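Local coordinates for nucleoporin nup120 (Schizosaccharomyces pombe, PDB 4GQ2), which serves as a structural component of the nuclear pore complex, whose nucleoporins can also dock transiently associated nuclear transport factors, at residues V531-Y536 and V540-D545; S71-W76 and N524-N529. One frame throughout, in Å; residues are numbered along the deposited sequence.

Overall arrangement
Both contacts lie in the beta-propeller part of the chain, their centres about 11 Å apart. Contact 1 is local: it pairs strands 532-536 and 539-544, which form a hairpin inside a mixed sheet. Contact 2 is long-range. It joins Ser71 and Thr73, near the start of strand 73-79 in a second sheet, to Asp526, Ser528 and Asn529 in the turn after strand 520-525. Strand 520-525 is the neighbour of 532-536, so the two contacts share a sheet. Contact 1 is almost wholly buried, with rings and aliphatic branches around backbone bonds. Contact 2 is smaller, partly exposed at its serines, and made by hydroxyls and a carboxylate.

Contact 1. Residues V531-Y536 and V540-D545; sequences VTYINY and VAFIRD
Tyr533 and Phe542 form a non-hydrogen-bonded pair of this antiparallel beta hairpin, and their rings meet on one face of the sheet. They lie side by side but are turned against each other. The edge of Phe542 points at the face of Tyr533 in an offset edge-to-face stack, with centroids 5.8 Å apart and planes at 76°. Val531 CG1 adds to this group: it packs 3.6 Å from Phe542 CB and lies over the rim of one Tyr533 face. Val540 CG1 meets the same tyrosine at its edge. The Tyr533 hydroxyl bonds to the backbone O of Val89.

The other face carries Ile534, Ala541 and Ile543. Ile534 CG1 stands beside its own backbone N (chi1 -59°), and the chain runs on to bring CD1 within 3.6 Å of Ile543 CG1. These two isoleucines cross at about a right angle. Tyr536 turns its edge to the methyl of Ala541, with CE2 3.9 Å from CB.

Ile534 and Ala541 bond through their backbones in both directions. Ile534 N gives the shorter bond, 2.7 Å to Ala541 O. A water links Thr532 N to Ile543 O. The hairpin lies in the beta-propeller domain, where strand 3-11 from the chain start pairs with the other side of 539-544. Two backbone bonds and a water bridge join the strands, while the mostly buried side chains meet mainly by apolar contact.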
loop_
_atom_site.group_PDB
_atom_site.type_symbol
_atom_site.label_atom_id
_atom_site.label_comp_id
_atom_site.label_asym_id
_atom_site.label_seq_id
_atom_site.Cartn_x
_atom_site.Cartn_y
_atom_site.Cartn_z
ATOM N N VAL A 531 21.013 0.700 17.770
ATOM C CA VAL A 531 20.093 1.780 17.410
ATOM C C VAL A 531 19.778 2.815 18.491
ATOM O O VAL A 531 19.606 2.482 19.664
ATOM C CB VAL A 531 18.779 1.177 16.858
ATOM C CG1 VAL A 531 17.644 2.187 16.859
ATOM C CG2 VAL A 531 19.013 0.636 15.456
ATOM N N THR A 532 19.699 4.075 18.072
ATOM C CA THR A 532 19.183 5.133 18.931
ATOM C C THR A 532 17.743 5.502 18.551
ATOM O O THR A 532 17.467 6.008 17.455
ATOM C CB THR A 532 20.094 6.383 18.974
ATOM O OG1 THR A 532 19.302 7.535 19.297
ATOM C CG2 THR A 532 20.766 6.611 17.649
ATOM N N TYR A 533 16.834 5.215 19.477
ATOM C CA TYR A 533 15.420 5.516 19.319
ATOM C C TYR A 533 15.162 6.989 19.589
ATOM O O TYR A 533 15.757 7.575 20.486
ATOM C CB TYR A 533 14.596 4.675 20.294
ATOM C CG TYR A 533 14.529 3.203 19.960
ATOM C CD1 TYR A 533 15.544 2.327 20.358
ATOM C CD2 TYR A 533 13.442 2.675 19.263
ATOM C CE1 TYR A 533 15.483 0.974 20.060
ATOM C CE2 TYR A 533 13.375 1.324 18.960
ATOM C CZ TYR A 533 14.394 0.478 19.359
ATOM O OH TYR A 533 14.324 -0.868 19.065
ATOM N N ILE A 534 14.267 7.571 18.801
ATOM C CA ILE A 534 13.813 8.945 18.979
ATOM C C ILE A 534 12.327 8.898 19.281
ATOM O O ILE A 534 11.549 8.377 18.479
ATOM C CB ILE A 534 14.025 9.781 17.702
ATOM C CG1 ILE A 534 15.503 9.812 17.313
ATOM C CG2 ILE A 534 13.495 11.187 17.898
ATOM C CD1 ILE A 534 15.734 10.098 15.843
ATOM N N ASN A 535 11.932 9.455 20.423
ATOM C CA ASN A 535 10.549 9.355 20.880
ATOM C C ASN A 535 9.764 10.640 20.733
ATOM O O ASN A 535 10.044 11.632 21.417
ATOM C CB ASN A 535 10.504 8.853 22.325
ATOM C CG ASN A 535 11.185 7.516 22.484
ATOM O OD1 ASN A 535 10.812 6.544 21.828
ATOM N ND2 ASN A 535 12.201 7.459 23.347
ATOM N N TYR A 536 8.796 10.620 19.818
ATOM C CA TYR A 536 7.889 11.746 19.605
ATOM C C TYR A 536 6.593 11.437 20.329
ATOM O O TYR A 536 6.414 10.328 20.817
ATOM C CB TYR A 536 7.624 11.983 18.109
ATOM C CG TYR A 536 8.860 12.339 17.302
ATOM C CD1 TYR A 536 9.327 13.647 17.255
ATOM C CD2 TYR A 536 9.557 11.365 16.585
ATOM C CE1 TYR A 536 10.454 13.982 16.529
ATOM C CE2 TYR A 536 10.683 11.692 15.843
ATOM C CZ TYR A 536 11.128 13.004 15.827
ATOM O OH TYR A 536 12.242 13.352 15.106
ATOM N N VAL A 540 7.577 6.738 16.976
ATOM C CA VAL A 540 8.945 6.299 17.281
ATOM C C VAL A 540 9.764 6.422 16.017
ATOM O O VAL A 540 9.257 6.205 14.918
ATOM C CB VAL A 540 9.081 4.790 17.623
ATOM C CG1 VAL A 540 9.895 4.598 18.894
ATOM C CG2 VAL A 540 7.742 4.092 17.716
ATOM N N ALA A 541 11.050 6.710 16.178
ATOM C CA ALA A 541 11.939 6.820 15.044
ATOM C C ALA A 541 13.343 6.355 15.414
ATOM O O ALA A 541 13.642 6.132 16.589
ATOM C CB ALA A 541 11.956 8.254 14.545
ATOM N N PHE A 542 14.190 6.176 14.407
ATOM C CA PHE A 542 15.620 5.984 14.638
ATOM C C PHE A 542 16.454 6.735 13.627
ATOM O O PHE A 542 15.989 7.048 12.533
ATOM C CB PHE A 542 16.039 4.510 14.665
ATOM C CG PHE A 542 14.952 3.552 14.313
ATOM C CD1 PHE A 542 14.602 3.324 12.987
ATOM C CD2 PHE A 542 14.286 2.859 15.311
ATOM C CE1 PHE A 542 13.593 2.427 12.666
ATOM C CE2 PHE A 542 13.279 1.962 14.997
ATOM C CZ PHE A 542 12.933 1.745 13.673
ATOM N N ILE A 543 17.691 7.021 14.015
ATOM C CA ILE A 543 18.624 7.747 13.164
ATOM C C ILE A 543 19.167 6.806 12.091
ATOM O O ILE A 543 19.294 5.597 12.322
ATOM C CB ILE A 543 19.768 8.375 14.002
ATOM C CG1 ILE A 543 19.185 9.335 15.045
ATOM C CG2 ILE A 543 20.756 9.127 13.118
ATOM C CD1 ILE A 543 20.161 9.769 16.116
ATOM N N ARG A 544 19.450 7.366 10.918
ATOM C CA ARG A 544 20.102 6.638 9.828
ATOM C C ARG A 544 20.861 7.597 8.921
ATOM O O ARG A 544 20.554 8.793 8.867
ATOM C CB ARG A 544 19.088 5.810 9.020
ATOM C CG ARG A 544 17.930 6.592 8.411
ATOM C CD ARG A 544 17.074 5.688 7.529
ATOM N NE ARG A 544 16.286 6.438 6.548
ATOM C CZ ARG A 544 16.772 6.953 5.417
ATOM N NH1 ARG A 544 18.058 6.817 5.109
ATOM N NH2 ARG A 544 15.967 7.615 4.592
ATOM N N ASP A 545 21.868 7.064 8.234
ATOM C CA ASP A 545 22.624 7.808 7.230
ATOM C C ASP A 545 21.852 7.800 5.918
ATOM O O ASP A 545 21.160 6.825 5.615
ATOM C CB ASP A 545 24.007 7.178 7.006
ATOM C CG ASP A 545 24.980 7.455 8.146
ATOM O OD1 ASP A 545 24.707 8.331 8.997
ATOM O OD2 ASP A 545 26.037 6.793 8.184
HETATM O O HOH W 1 19.938 4.670 14.996
#

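Contact 2. Residues S71-W76 and N524-N529; sequences SQTLRW and NFDPSN
Thr73 OG1 stands beside its own backbone N (chi1 -53°), while the carboxylate of Asp526 swings anti to its N (chi1 -178°), and the two side chains approach from opposite directions. They join two sheets of the beta-propeller domain. Strand 73-79 belongs to one, and strand 520-525, which ends just before Asp526, to the other. Thr73 OG1 donates to Asp526 OD2 at 3.2 Å, arriving from above the carboxylate plane. Asn529 ND2 reaches Asp526 OD2 from the opposite face, on its anti side, at 2.6 Å. OD2 is thus gripped by two donors. The other oxygen, OD1, accepts weak bonds from Ser528 N, within the turn, and from Thr64 OG1 on the neighbouring strand 59-64. Together these bonds probably fix the rotation of the carboxylate. With an alanine here in place of the aspartate, Thr73 OG1 and Asn529 ND2 would probably lose their shared acceptor, and the Asn529 amide would be freer to turn. Tyr533 of the adjacent strand packs against both Thr73 and Asp526. Farther along, the two serines bridge the same gap with their hydroxyls. Ser71 OG and Ser528 OG make a hydrogen bond of 2.8 Å, in which either could be the donor.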
loop_
_atom_site.group_PDB
_atom_site.type_symbol
_atom_site.label_atom_id
_atom_site.label_comp_id
_atom_site.label_asym_id
_atom_site.label_seq_id
_atom_site.Cartn_x
_atom_site.Cartn_y
_atom_site.Cartn_z
ATOM N N SER A 71 17.205 -9.518 24.175
ATOM C CA SER A 71 16.626 -8.316 24.785
ATOM C C SER A 71 15.239 -7.952 24.259
ATOM O O SER A 71 14.983 -8.008 23.055
ATOM C CB SER A 71 17.553 -7.119 24.582
ATOM O OG SER A 71 18.893 -7.443 24.901
ATOM N N GLN A 72 14.347 -7.583 25.172
ATOM C CA GLN A 72 13.101 -6.941 24.780
ATOM C C GLN A 72 13.282 -5.429 24.883
ATOM O O GLN A 72 13.868 -4.931 25.846
ATOM C CB GLN A 72 11.918 -7.420 25.626
ATOM C CG GLN A 72 10.576 -7.245 24.922
ATOM C CD GLN A 72 9.474 -8.141 25.466
ATOM O OE1 GLN A 72 9.477 -8.518 26.640
ATOM N NE2 GLN A 72 8.515 -8.481 24.606
ATOM N N THR A 73 12.804 -4.715 23.867
ATOM C CA THR A 73 12.920 -3.263 23.810
ATOM C C THR A 73 11.514 -2.676 23.757
ATOM O O THR A 73 10.769 -2.893 22.803
ATOM C CB THR A 73 13.776 -2.804 22.611
ATOM O OG1 THR A 73 15.041 -3.478 22.635
ATOM C CG2 THR A 73 14.021 -1.315 22.662
ATOM N N LEU A 74 11.157 -1.947 24.807
ATOM C CA LEU A 74 9.784 -1.519 25.016
ATOM C C LEU A 74 9.630 -0.013 24.993
ATOM O O LEU A 74 10.394 0.713 25.626
ATOM C CB LEU A 74 9.254 -2.080 26.339
ATOM C CG LEU A 74 9.279 -3.607 26.493
ATOM C CD1 LEU A 74 8.837 -3.995 27.898
ATOM C CD2 LEU A 74 8.416 -4.294 25.433
ATOM N N ARG A 75 8.623 0.453 24.269
ATOM C CA ARG A 75 8.353 1.868 24.196
ATOM C C ARG A 75 7.097 2.214 24.984
ATOM O O ARG A 75 6.003 1.725 24.685
ATOM C CB ARG A 75 8.251 2.314 22.733
ATOM C CG ARG A 75 7.447 3.578 22.488
ATOM C CD ARG A 75 8.134 4.836 22.990
ATOM N NE ARG A 75 7.163 5.927 22.989
ATOM C CZ ARG A 75 7.104 6.884 22.070
ATOM N NH1 ARG A 75 7.989 6.921 21.079
ATOM N NH2 ARG A 75 6.154 7.808 22.148
ATOM N N TRP A 76 7.277 3.056 26.000
ATOM C CA TRP A 76 6.178 3.510 26.841
ATOM C C TRP A 76 5.819 4.918 26.516
ATOM O O TRP A 76 6.672 5.715 26.124
ATOM C CB TRP A 76 6.526 3.395 28.320
ATOM C CG TRP A 76 7.740 4.190 28.750
ATOM C CD1 TRP A 76 9.068 3.779 28.736
ATOM C CD2 TRP A 76 7.774 5.557 29.294
ATOM N NE1 TRP A 76 9.896 4.766 29.214
ATOM C CE2 TRP A 76 9.189 5.855 29.567
ATOM C CE3 TRP A 76 6.817 6.524 29.574
ATOM C CZ2 TRP A 76 9.601 7.081 30.091
ATOM C CZ3 TRP A 76 7.241 7.758 30.110
ATOM C CH2 TRP A 76 8.598 8.029 30.358
ATOM N N ASN A 524 16.737 7.485 23.226
ATOM C CA ASN A 524 17.384 6.385 23.939
ATOM C C ASN A 524 18.282 5.590 23.022
ATOM O O ASN A 524 17.832 5.098 21.983
ATOM C CB ASN A 524 16.363 5.413 24.534
ATOM C CG ASN A 524 15.441 6.061 25.536
ATOM O OD1 ASN A 524 14.312 6.428 25.202
ATOM N ND2 ASN A 524 15.908 6.198 26.778
ATOM N N PHE A 525 19.547 5.457 23.414
ATOM C CA PHE A 525 20.460 4.559 22.728
ATOM C C PHE A 525 20.184 3.158 23.238
ATOM O O PHE A 525 20.075 2.936 24.442
ATOM C CB PHE A 525 21.920 4.949 22.979
ATOM C CG PHE A 525 22.916 4.063 22.278
ATOM C CD1 PHE A 525 23.184 4.229 20.918
ATOM C CD2 PHE A 525 23.596 3.069 22.976
ATOM C CE1 PHE A 525 24.104 3.417 20.267
ATOM C CE2 PHE A 525 24.515 2.252 22.329
ATOM C CZ PHE A 525 24.767 2.426 20.975
ATOM N N ASP A 526 20.030 2.226 22.307
ATOM C CA ASP A 526 19.863 0.830 22.643
ATOM C C ASP A 526 21.173 0.148 22.292
ATOM O O ASP A 526 21.540 0.082 21.114
ATOM C CB ASP A 526 18.699 0.223 21.857
ATOM C CG ASP A 526 18.441 -1.237 22.207
ATOM O OD1 ASP A 526 19.069 -1.768 23.143
ATOM O OD2 ASP A 526 17.592 -1.860 21.540
ATOM N N PRO A 527 21.904 -0.330 23.316
ATOM C CA PRO A 527 23.173 -1.026 23.087
ATOM C C PRO A 527 22.966 -2.454 22.589
ATOM O O PRO A 527 23.825 -2.987 21.881
ATOM C CB PRO A 527 23.832 -1.027 24.469
ATOM C CG PRO A 527 22.695 -0.958 25.433
ATOM C CD PRO A 527 21.592 -0.194 24.752
ATOM N N SER A 528 21.838 -3.057 22.967
ATOM C CA SER A 528 21.460 -4.399 22.524
ATOM C C SER A 528 21.387 -4.454 21.000
ATOM O O SER A 528 22.008 -5.312 20.373
ATOM C CB SER A 528 20.122 -4.805 23.148
ATOM O OG SER A 528 19.632 -6.007 22.584
ATOM N N ASN A 529 20.624 -3.530 20.421
ATOM C CA ASN A 529 20.683 -3.247 18.990
ATOM C C ASN A 529 21.846 -2.295 18.728
ATOM O O ASN A 529 22.665 -2.049 19.608
ATOM C CB ASN A 529 19.365 -2.624 18.521
ATOM C CG ASN A 529 18.200 -3.598 18.582
ATOM O OD1 ASN A 529 18.213 -4.635 17.921
ATOM N ND2 ASN A 529 17.178 -3.262 19.367
#